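Local coordinates for putative HMP/thiamine permease protein YkoE (Bacillus subtilis, PDB 5EDL) that binds thiamine and probably carries it, or its hydroxymethylpyrimidine relatives, across the membrane as the S component of an energy-coupling-factor transporter, at residues A[53-61]-A[175-183]; A[62-73]-A[87-98]. All coordinates share one frame; numbering follows the deposited sequence.

Interaction 1 of 2, residues A[53-61]-A[175-183]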
loop_
_atom_site.group_PDB
_atom_site.type_symbol
_atom_site.label_atom_id
_atom_site.label_comp_id
_atom_site.label_asym_id
_atom_site.label_seq_id
_atom_site.Cartn_x
_atom_site.Cartn_y
_atom_site.Cartn_z
ATOM N N ILE A 53 -3.217 -2.486 3.276
ATOM C CA ILE A 53 -4.242 -2.335 4.307
ATOM C C ILE A 53 -5.582 -2.888 3.819
ATOM O O ILE A 53 -6.168 -3.757 4.457
ATOM C CB ILE A 53 -4.394 -0.841 4.732
ATOM C CG1 ILE A 53 -3.106 -0.366 5.438
ATOM C CG2 ILE A 53 -5.664 -0.638 5.597
ATOM C CD1 ILE A 53 -3.064 1.124 5.784
ATOM N N ALA A 54 -6.036 -2.418 2.663
ATOM C CA ALA A 54 -7.328 -2.846 2.134
ATOM C C ALA A 54 -7.366 -4.351 1.885
ATOM O O ALA A 54 -8.356 -4.988 2.208
ATOM C CB ALA A 54 -7.670 -2.098 0.855
ATOM N N ALA A 55 -6.296 -4.906 1.315
ATOM C CA ALA A 55 -6.268 -6.336 1.002
ATOM C C ALA A 55 -6.242 -7.173 2.282
ATOM O O ALA A 55 -7.002 -8.125 2.430
ATOM C CB ALA A 55 -5.068 -6.681 0.124
ATOM N N TYR A 56 -5.347 -6.810 3.191
ATOM C CA TYR A 56 -5.188 -7.545 4.443
ATOM C C TYR A 56 -6.470 -7.473 5.296
ATOM O O TYR A 56 -6.853 -8.455 5.935
ATOM C CB TYR A 56 -3.966 -6.998 5.192
ATOM C CG TYR A 56 -3.636 -7.627 6.532
ATOM C CD1 TYR A 56 -3.192 -8.939 6.631
ATOM C CD2 TYR A 56 -3.727 -6.881 7.690
ATOM C CE1 TYR A 56 -2.879 -9.500 7.869
ATOM C CE2 TYR A 56 -3.413 -7.418 8.920
ATOM C CZ TYR A 56 -2.999 -8.725 9.011
ATOM O OH TYR A 56 -2.688 -9.214 10.244
ATOM N N MET A 57 -7.156 -6.335 5.264
ATOM C CA MET A 57 -8.394 -6.176 6.030
ATOM C C MET A 57 -9.561 -6.925 5.407
ATOM O O MET A 57 -10.299 -7.604 6.104
ATOM C CB MET A 57 -8.790 -4.702 6.162
ATOM C CG MET A 57 -7.957 -3.876 7.131
ATOM S SD MET A 57 -8.668 -2.205 7.260
ATOM C CE MET A 57 -10.334 -2.546 6.663
ATOM N N ILE A 58 -9.726 -6.782 4.093
ATOM C CA ILE A 58 -10.953 -7.204 3.431
ATOM C C ILE A 58 -10.811 -8.582 2.791
ATOM O O ILE A 58 -11.739 -9.386 2.828
ATOM C CB ILE A 58 -11.381 -6.168 2.370
ATOM C CG1 ILE A 58 -11.732 -4.848 3.061
ATOM C CG2 ILE A 58 -12.538 -6.705 1.535
ATOM C CD1 ILE A 58 -11.963 -3.689 2.111
ATOM N N ARG A 59 -9.638 -8.833 2.215
ATOM C CA ARG A 59 -9.246 -10.152 1.732
ATOM C C ARG A 59 -10.132 -10.644 0.587
ATOM O O ARG A 59 -10.489 -11.811 0.527
ATOM C CB ARG A 59 -9.242 -11.157 2.900
ATOM C CG ARG A 59 -8.288 -10.721 4.018
ATOM C CD ARG A 59 -8.012 -11.781 5.086
ATOM N NE ARG A 59 -6.988 -11.279 5.999
ATOM C CZ ARG A 59 -6.480 -11.940 7.026
ATOM N NH1 ARG A 59 -6.905 -13.159 7.321
ATOM N NH2 ARG A 59 -5.547 -11.366 7.772
ATOM N N LYS A 60 -10.466 -9.738 -0.328
ATOM C CA LYS A 60 -11.236 -10.088 -1.506
ATOM C C LYS A 60 -10.566 -9.466 -2.743
ATOM O O LYS A 60 -9.830 -8.498 -2.624
ATOM C CB LYS A 60 -12.685 -9.625 -1.357
ATOM C CG LYS A 60 -13.395 -10.280 -0.172
ATOM C CD LYS A 60 -14.853 -9.919 -0.070
ATOM C CE LYS A 60 -15.518 -10.702 1.079
ATOM N NZ LYS A 60 -16.906 -10.255 1.336
ATOM N N PRO A 61 -10.798 -10.057 -3.917
ATOM C CA PRO A 61 -10.083 -9.636 -5.123
ATOM C C PRO A 61 -10.381 -8.184 -5.472
ATOM O O PRO A 61 -11.512 -7.731 -5.348
ATOM C CB PRO A 61 -10.617 -10.585 -6.204
ATOM C CG PRO A 61 -11.152 -11.786 -5.434
ATOM C CD PRO A 61 -11.688 -11.210 -4.158
ATOM N N LEU A 175 -13.146 -3.189 12.905
ATOM C CA LEU A 175 -13.059 -4.082 11.759
ATOM C C LEU A 175 -13.807 -5.400 11.971
ATOM O O LEU A 175 -13.554 -6.367 11.269
ATOM C CB LEU A 175 -11.588 -4.378 11.433
ATOM C CG LEU A 175 -10.701 -3.157 11.172
ATOM C CD1 LEU A 175 -9.370 -3.582 10.559
ATOM C CD2 LEU A 175 -11.408 -2.171 10.278
ATOM N N ASN A 176 -14.721 -5.441 12.940
ATOM C CA ASN A 176 -15.391 -6.691 13.285
ATOM C C ASN A 176 -16.247 -7.247 12.159
ATOM O O ASN A 176 -16.504 -8.443 12.115
ATOM C CB ASN A 176 -16.242 -6.516 14.547
ATOM C CG ASN A 176 -15.455 -6.796 15.807
ATOM O OD1 ASN A 176 -14.239 -7.006 15.751
ATOM N ND2 ASN A 176 -16.134 -6.805 16.948
ATOM N N GLY A 177 -16.682 -6.383 11.250
ATOM C CA GLY A 177 -17.411 -6.832 10.079
ATOM C C GLY A 177 -16.535 -7.398 8.969
ATOM O O GLY A 177 -17.047 -7.999 8.024
ATOM N N MET A 178 -15.219 -7.209 9.081
ATOM C CA MET A 178 -14.279 -7.576 8.018
ATOM C C MET A 178 -13.571 -8.910 8.272
ATOM O O MET A 178 -13.534 -9.397 9.397
ATOM C CB MET A 178 -13.213 -6.490 7.849
ATOM C CG MET A 178 -13.732 -5.054 7.812
ATOM S SD MET A 178 -14.365 -4.548 6.204
ATOM C CE MET A 178 -16.050 -5.131 6.311
ATOM N N ALA A 179 -12.979 -9.473 7.222
ATOM C CA ALA A 179 -12.190 -10.691 7.343
ATOM C C ALA A 179 -11.121 -10.595 8.447
ATOM O O ALA A 179 -10.953 -11.532 9.217
ATOM C CB ALA A 179 -11.542 -11.034 6.007
ATOM N N LEU A 180 -10.399 -9.476 8.526
ATOM C CA LEU A 180 -9.349 -9.345 9.546
ATOM C C LEU A 180 -9.946 -9.351 10.959
ATOM O O LEU A 180 -9.373 -9.931 11.883
ATOM C CB LEU A 180 -8.517 -8.077 9.340
ATOM C CG LEU A 180 -7.450 -7.802 10.405
ATOM C CD1 LEU A 180 -6.406 -8.923 10.461
ATOM C CD2 LEU A 180 -6.762 -6.458 10.142
ATOM N N GLY A 181 -11.087 -8.687 11.119
ATOM C CA GLY A 181 -11.810 -8.716 12.379
ATOM C C GLY A 181 -12.289 -10.113 12.747
ATOM O O GLY A 181 -12.217 -10.514 13.902
ATOM N N LYS A 182 -12.782 -10.854 11.764
ATOM C CA LYS A 182 -13.180 -12.242 11.974
ATOM C C LYS A 182 -11.990 -13.092 12.413
ATOM O O LYS A 182 -12.127 -13.967 13.275
ATOM C CB LYS A 182 -13.799 -12.826 10.705
ATOM C CG LYS A 182 -15.136 -12.205 10.317
ATOM C CD LYS A 182 -15.800 -12.998 9.194
ATOM C CE LYS A 182 -17.166 -12.429 8.822
ATOM N NZ LYS A 182 -17.055 -11.165 8.034
ATOM N N GLU A 183 -10.826 -12.832 11.814
ATOM C CA GLU A 183 -9.609 -13.544 12.181
ATOM C C GLU A 183 -9.251 -13.290 13.643
ATOM O O GLU A 183 -8.941 -14.220 14.377
ATOM C CB GLU A 183 -8.433 -13.147 11.281
ATOM C CG GLU A 183 -7.109 -13.778 11.722
ATOM C CD GLU A 183 -5.899 -13.291 10.922
ATOM O OE1 GLU A 183 -6.085 -12.611 9.893
ATOM O OE2 GLU A 183 -4.753 -13.592 11.325
HETATM O O HOH W 1 -3.003 -11.697 10.716
HETATM O O HOH W 2 -13.721 -9.081 4.523
#
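Arg59 meets Glu183 across the contact in a salt bridge centred on a single carboxylate oxygen: both NH1 and NH2 point at OE1, with NH1 to OE1 at 2.8 Å, but the bonds are bent and individually weak, and the guanidinium and carboxylate planes are turned 51° apart. The third guanidinium nitrogen, NE, donates to Tyr56 O at 2.8 Å and ties the group back to the last turn of helix 49-58. With an alanine in place of Arg59, Glu183 would probably be left without its positive mate and Tyr56 O without this side-chain donor. Water 1 links Glu183 OE2 to Tyr56 OH, which also bonds to Asp167. Helix 49-58 ends at Arg59, which has positive phi, and its C-terminal carbonyls face the first-turn N-H groups of helix 179-192: Leu180 N donates to Met57 O (3.1 Å), while water 2 joins Ala179 N to Ile58 O. Apolar contacts fill the rest. Leu180, its CG anti to the backbone N (chi1 176°), brings CD1 obliquely against the Tyr56 ring, 3.7 Å from CE2. Met57 crosses Leu175 at about a right angle, SD 3.6 Å from CD1, and Arg59 lays its CD 3.7 Å from Ala179 CB.

Interaction 2 of 2, residues A[62-73]-A[87-98]. With VIB (3-(4-amino-2-methyl-pyrimidin-5-ylmethyl)-5-(2-hydroxy-ethyl)-4-methyl-thiazol-3-ium), chain B; MPG ([(Z)-octadec-9-enyl] (2R)-2,3-bis(oxidanyl)propanoate), chain C.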
loop_
_atom_site.group_PDB
_atom_site.type_symbol
_atom_site.label_atom_id
_atom_site.label_comp_id
_atom_site.label_asym_id
_atom_site.label_seq_id
_atom_site.Cartn_x
_atom_site.Cartn_y
_atom_site.Cartn_z
ATOM N N GLY A 62 -9.353 -7.467 -5.890
ATOM C CA GLY A 62 -9.509 -6.086 -6.298
ATOM C C GLY A 62 -9.267 -5.067 -5.204
ATOM O O GLY A 62 -9.210 -3.872 -5.486
ATOM N N ALA A 63 -9.123 -5.515 -3.958
ATOM C CA ALA A 63 -8.940 -4.576 -2.844
ATOM C C ALA A 63 -7.689 -3.718 -3.010
ATOM O O ALA A 63 -7.735 -2.502 -2.822
ATOM C CB ALA A 63 -8.875 -5.323 -1.504
ATOM N N ALA A 64 -6.580 -4.361 -3.349
ATOM C CA ALA A 64 -5.296 -3.679 -3.434
ATOM C C ALA A 64 -5.334 -2.670 -4.572
ATOM O O ALA A 64 -4.811 -1.581 -4.446
ATOM C CB ALA A 64 -4.158 -4.669 -3.646
ATOM N N LEU A 65 -5.972 -3.055 -5.670
ATOM C CA LEU A 65 -5.990 -2.227 -6.869
ATOM C C LEU A 65 -6.903 -1.020 -6.684
ATOM O O LEU A 65 -6.489 0.116 -6.910
ATOM C CB LEU A 65 -6.444 -3.040 -8.087
ATOM C CG LEU A 65 -6.737 -2.231 -9.355
ATOM C CD1 LEU A 65 -5.486 -1.440 -9.762
ATOM C CD2 LEU A 65 -7.185 -3.161 -10.485
ATOM N N VAL A 66 -8.141 -1.274 -6.274
ATOM C CA VAL A 66 -9.136 -0.217 -6.198
ATOM C C VAL A 66 -8.855 0.773 -5.076
ATOM O O VAL A 66 -8.983 1.974 -5.268
ATOM C CB VAL A 66 -10.559 -0.777 -6.021
ATOM C CG1 VAL A 66 -11.556 0.376 -5.930
ATOM C CG2 VAL A 66 -10.916 -1.687 -7.192
ATOM N N SER A 67 -8.458 0.283 -3.913
ATOM C CA SER A 67 -8.136 1.183 -2.810
ATOM C C SER A 67 -7.038 2.199 -3.207
ATOM O O SER A 67 -7.135 3.372 -2.876
ATOM C CB SER A 67 -7.704 0.384 -1.584
ATOM O OG SER A 67 -6.500 -0.320 -1.836
ATOM N N GLU A 68 -6.001 1.742 -3.909
ATOM C CA GLU A 68 -4.899 2.612 -4.317
ATOM C C GLU A 68 -5.362 3.636 -5.370
ATOM O O GLU A 68 -4.926 4.788 -5.356
ATOM C CB GLU A 68 -3.728 1.766 -4.854
ATOM C CG GLU A 68 -2.455 2.537 -5.286
ATOM C CD GLU A 68 -1.617 3.080 -4.121
ATOM O OE1 GLU A 68 -2.021 2.944 -2.944
ATOM O OE2 GLU A 68 -0.553 3.669 -4.389
ATOM N N ILE A 69 -6.220 3.205 -6.290
ATOM C CA ILE A 69 -6.790 4.119 -7.275
ATOM C C ILE A 69 -7.559 5.246 -6.581
ATOM O O ILE A 69 -7.353 6.431 -6.887
ATOM C CB ILE A 69 -7.709 3.384 -8.268
ATOM C CG1 ILE A 69 -6.873 2.487 -9.186
ATOM C CG2 ILE A 69 -8.561 4.391 -9.097
ATOM C CD1 ILE A 69 -7.695 1.536 -10.011
ATOM N N ILE A 70 -8.425 4.888 -5.639
ATOM C CA ILE A 70 -9.198 5.895 -4.916
ATOM C C ILE A 70 -8.286 6.851 -4.128
ATOM O O ILE A 70 -8.486 8.071 -4.151
ATOM C CB ILE A 70 -10.208 5.245 -3.956
ATOM C CG1 ILE A 70 -11.264 4.457 -4.748
ATOM C CG2 ILE A 70 -10.866 6.301 -3.091
ATOM C CD1 ILE A 70 -12.097 3.496 -3.881
ATOM N N ALA A 71 -7.296 6.294 -3.431
ATOM C CA ALA A 71 -6.344 7.114 -2.696
ATOM C C ALA A 71 -5.611 8.096 -3.637
ATOM O O ALA A 71 -5.433 9.257 -3.301
ATOM C CB ALA A 71 -5.328 6.225 -1.942
ATOM N N ALA A 72 -5.183 7.614 -4.805
ATOM C CA ALA A 72 -4.481 8.461 -5.780
ATOM C C ALA A 72 -5.388 9.549 -6.353
ATOM O O ALA A 72 -4.958 10.698 -6.551
ATOM C CB ALA A 72 -3.910 7.617 -6.910
ATOM N N LEU A 73 -6.630 9.177 -6.640
ATOM C CA LEU A 73 -7.623 10.116 -7.139
ATOM C C LEU A 73 -7.785 11.257 -6.151
ATOM O O LEU A 73 -7.766 12.433 -6.520
ATOM C CB LEU A 73 -8.980 9.416 -7.380
ATOM C CG LEU A 73 -10.233 10.294 -7.460
ATOM C CD1 LEU A 73 -10.100 11.310 -8.612
ATOM C CD2 LEU A 73 -11.510 9.458 -7.619
ATOM N N ILE A 87 -2.528 9.743 -10.615
ATOM C CA ILE A 87 -3.564 8.722 -10.725
ATOM C C ILE A 87 -3.053 7.548 -11.573
ATOM O O ILE A 87 -3.365 6.396 -11.291
ATOM C CB ILE A 87 -4.873 9.280 -11.317
ATOM C CG1 ILE A 87 -5.474 10.320 -10.358
ATOM C CG2 ILE A 87 -5.863 8.142 -11.585
ATOM C CD1 ILE A 87 -6.622 11.129 -10.927
ATOM N N VAL A 88 -2.241 7.848 -12.585
ATOM C CA VAL A 88 -1.624 6.803 -13.391
ATOM C C VAL A 88 -0.652 5.966 -12.556
ATOM O O VAL A 88 -0.703 4.733 -12.577
ATOM C CB VAL A 88 -0.860 7.368 -14.604
ATOM C CG1 VAL A 88 -0.348 6.218 -15.473
ATOM C CG2 VAL A 88 -1.741 8.331 -15.421
ATOM N N ILE A 89 0.237 6.617 -11.809
ATOM C CA ILE A 89 1.180 5.822 -11.026
ATOM C C ILE A 89 0.421 5.074 -9.933
ATOM O O ILE A 89 0.810 3.974 -9.531
ATOM C CB ILE A 89 2.338 6.673 -10.421
ATOM C CG1 ILE A 89 3.562 5.764 -10.169
ATOM C CG2 ILE A 89 1.878 7.427 -9.170
ATOM C CD1 ILE A 89 4.858 6.482 -9.787
ATOM N N GLY A 90 -0.693 5.647 -9.486
ATOM C CA GLY A 90 -1.552 4.967 -8.524
ATOM C C GLY A 90 -2.123 3.679 -9.102
ATOM O O GLY A 90 -2.072 2.627 -8.465
ATOM N N ILE A 91 -2.661 3.763 -10.315
ATOM C CA ILE A 91 -3.166 2.587 -11.016
ATOM C C ILE A 91 -2.038 1.555 -11.158
ATOM O O ILE A 91 -2.218 0.387 -10.823
ATOM C CB ILE A 91 -3.737 2.947 -12.407
ATOM C CG1 ILE A 91 -5.017 3.796 -12.267
ATOM C CG2 ILE A 91 -3.988 1.681 -13.240
ATOM C CD1 ILE A 91 -5.444 4.481 -13.566
ATOM N N VAL A 92 -0.867 1.998 -11.612
ATOM C CA VAL A 92 0.269 1.091 -11.800
ATOM C C VAL A 92 0.672 0.408 -10.480
ATOM O O VAL A 92 0.859 -0.798 -10.428
ATOM C CB VAL A 92 1.490 1.845 -12.409
ATOM C CG1 VAL A 92 2.754 0.998 -12.338
ATOM C CG2 VAL A 92 1.199 2.251 -13.851
ATOM N N GLN A 93 0.788 1.189 -9.415
ATOM C CA GLN A 93 1.129 0.644 -8.108
ATOM C C GLN A 93 0.065 -0.342 -7.613
ATOM O O GLN A 93 0.417 -1.382 -7.083
ATOM C CB GLN A 93 1.353 1.781 -7.100
ATOM C CG GLN A 93 2.653 2.537 -7.426
ATOM C CD GLN A 93 2.768 3.936 -6.828
ATOM O OE1 GLN A 93 3.775 4.622 -7.047
ATOM N NE2 GLN A 93 1.753 4.370 -6.103
ATOM N N GLY A 94 -1.209 -0.026 -7.823
ATOM C CA GLY A 94 -2.298 -0.908 -7.424
ATOM C C GLY A 94 -2.269 -2.252 -8.154
ATOM O O GLY A 94 -2.548 -3.296 -7.559
ATOM N N LEU A 95 -1.925 -2.220 -9.441
ATOM C CA LEU A 95 -1.802 -3.429 -10.260
ATOM C C LEU A 95 -0.633 -4.283 -9.807
ATOM O O LEU A 95 -0.721 -5.517 -9.786
ATOM C CB LEU A 95 -1.619 -3.070 -11.742
ATOM C CG LEU A 95 -2.823 -2.421 -12.441
ATOM C CD1 LEU A 95 -2.407 -1.863 -13.806
ATOM C CD2 LEU A 95 -3.988 -3.404 -12.597
ATOM N N GLY A 96 0.474 -3.617 -9.473
ATOM C CA GLY A 96 1.647 -4.299 -8.946
ATOM C C GLY A 96 1.380 -5.052 -7.646
ATOM O O GLY A 96 1.832 -6.196 -7.468
ATOM N N ALA A 97 0.658 -4.415 -6.730
ATOM C CA ALA A 97 0.258 -5.073 -5.472
ATOM C C ALA A 97 -0.790 -6.166 -5.717
ATOM O O ALA A 97 -0.681 -7.272 -5.197
ATOM C CB ALA A 97 -0.266 -4.049 -4.494
ATOM N N GLU A 98 -1.797 -5.846 -6.516
ATOM C CA GLU A 98 -2.869 -6.782 -6.817
ATOM C C GLU A 98 -2.327 -8.059 -7.463
ATOM O O GLU A 98 -2.849 -9.138 -7.220
ATOM C CB GLU A 98 -3.905 -6.131 -7.733
ATOM C CG GLU A 98 -5.193 -6.940 -7.897
ATOM C CD GLU A 98 -6.077 -6.898 -6.654
ATOM O OE1 GLU A 98 -6.330 -5.798 -6.121
ATOM O OE2 GLU A 98 -6.514 -7.976 -6.211
HETATM C CM2 VIB B . -0.352 7.619 -4.957
HETATM N N4A VIB B . 4.405 7.105 -5.985
HETATM C CM4 VIB B . 7.983 10.328 -5.578
HETATM O O1 VIB B . 9.100 8.221 -8.619
HETATM C C7 VIB B . 8.864 9.259 -9.550
HETATM C C6 VIB B . 8.594 10.528 -8.779
HETATM C C2 VIB B . 4.779 10.153 -7.785
HETATM S S1 VIB B . 5.866 10.294 -8.902
HETATM C C5 VIB B . 7.219 10.385 -8.150
HETATM C C4 VIB B . 6.975 10.283 -6.732
HETATM N N3 VIB B . 5.428 10.144 -6.505
HETATM C C7A VIB B . 4.863 10.058 -5.162
HETATM C C4A VIB B . 3.307 7.936 -5.538
HETATM N N3A VIB B . 2.070 7.443 -5.457
HETATM C C2A VIB B . 1.052 8.241 -5.033
HETATM N N1A VIB B . 1.300 9.541 -4.674
HETATM C C6A VIB B . 2.553 10.059 -4.748
HETATM C C5A VIB B . 3.562 9.235 -5.181
HETATM C C2 MPG C . -0.198 -7.786 -13.586
HETATM C C3 MPG C . -1.154 -8.797 -12.992
HETATM C C4 MPG C . -2.177 -8.083 -12.135
HETATM C C5 MPG C . -3.177 -7.392 -13.031
HETATM C C6 MPG C . -4.577 -7.803 -12.643
HETATM C C7 MPG C . -4.940 -7.132 -11.342
HETATM C C8 MPG C . -6.443 -7.129 -11.174
HETATM C C9 MPG C . -6.872 -8.452 -10.582
HETATM C C10 MPG C . -8.134 -8.672 -10.149
HETATM C C11 MPG C . -9.215 -7.617 -10.225
HETATM C C12 MPG C . -10.416 -8.222 -10.919
HETATM C C13 MPG C . -11.028 -9.314 -10.059
HETATM C C14 MPG C . -10.750 -10.692 -10.624
HETATM C C15 MPG C . -11.921 -11.610 -10.351
HETATM C C16 MPG C . -11.421 -12.927 -9.803
HETATM C C17 MPG C . -12.589 -13.777 -9.361
HETATM C C18 MPG C . -12.120 -14.722 -8.278
HETATM O O1 MPG C . 2.072 -8.445 -13.875
HETATM C C1 MPG C . 0.798 -8.496 -14.474
HETATM O O HOH W 3 -6.382 -7.373 -3.420
#
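Ile87 lies side by side with Leu73, its CG1 3.9 Å from Leu73 CA. One turn on, Gly90 lets the backbones close in, its CA meeting Ala72 CB, and its carbonyl O sits 3.2 Å from Glu68 CG. Ile91 meets Ile69 through the CG1 atoms. Gln93, extended beyond CG, spans protein and ligand: NE2 donates to Glu68 OE2 (3.0 Å), nearly in the amide plane, and to thiamine N3A, while OE1 accepts from N4A (2.8 Å, 167°). These bonds fix the amide's rotation, and Glu68, itself at the pocket and bonded through OE1 to Tyr21, orients it. At Gly94 the helices come closest, its CA 4.0 Å from that of Leu65, whose side chain enters a knobs-into-holes socket of Ile91, Gly94, Leu95 and Glu98. Ala97 CB faces Ala64 CB. Glu98, bent at chi2 (73°), turns its carboxylate to the start of helix 63-77: OE1 takes Leu65 N at 2.8 Å, OE2 takes Gly62 N at 2.9 Å, from above the carboxylate plane, and is also bonded by Trp106 NE1. The oleyl chain of the MPG packs against Glu98 CG. The whole is an antiparallel transmembrane hairpin closed on a GxxxG motif, Gly90 and Gly94, one side lining the thiamine pocket.

In the fold
Both contacts are largely buried, but interaction 2 lies nearer the centre of the chain (about 8 Å from it, against about 15 Å for interaction 1, centre to centre). Helix 49-58 and helix 63-77 follow each other in the chain, so the two contacts adjoin: Ala54 CB packs 3.4 Å from Ser67 OG. Interaction 1 joins one helix end to another far along the chain, through apolar side chains, one backbone bond, bridging waters and a salt bridge at its partly exposed side. Interaction 2 instead pairs two neighbouring helices lengthwise, using glycines and small residues for close packing, with its polar groups serving the substrate and a helix start rather than ion pairing.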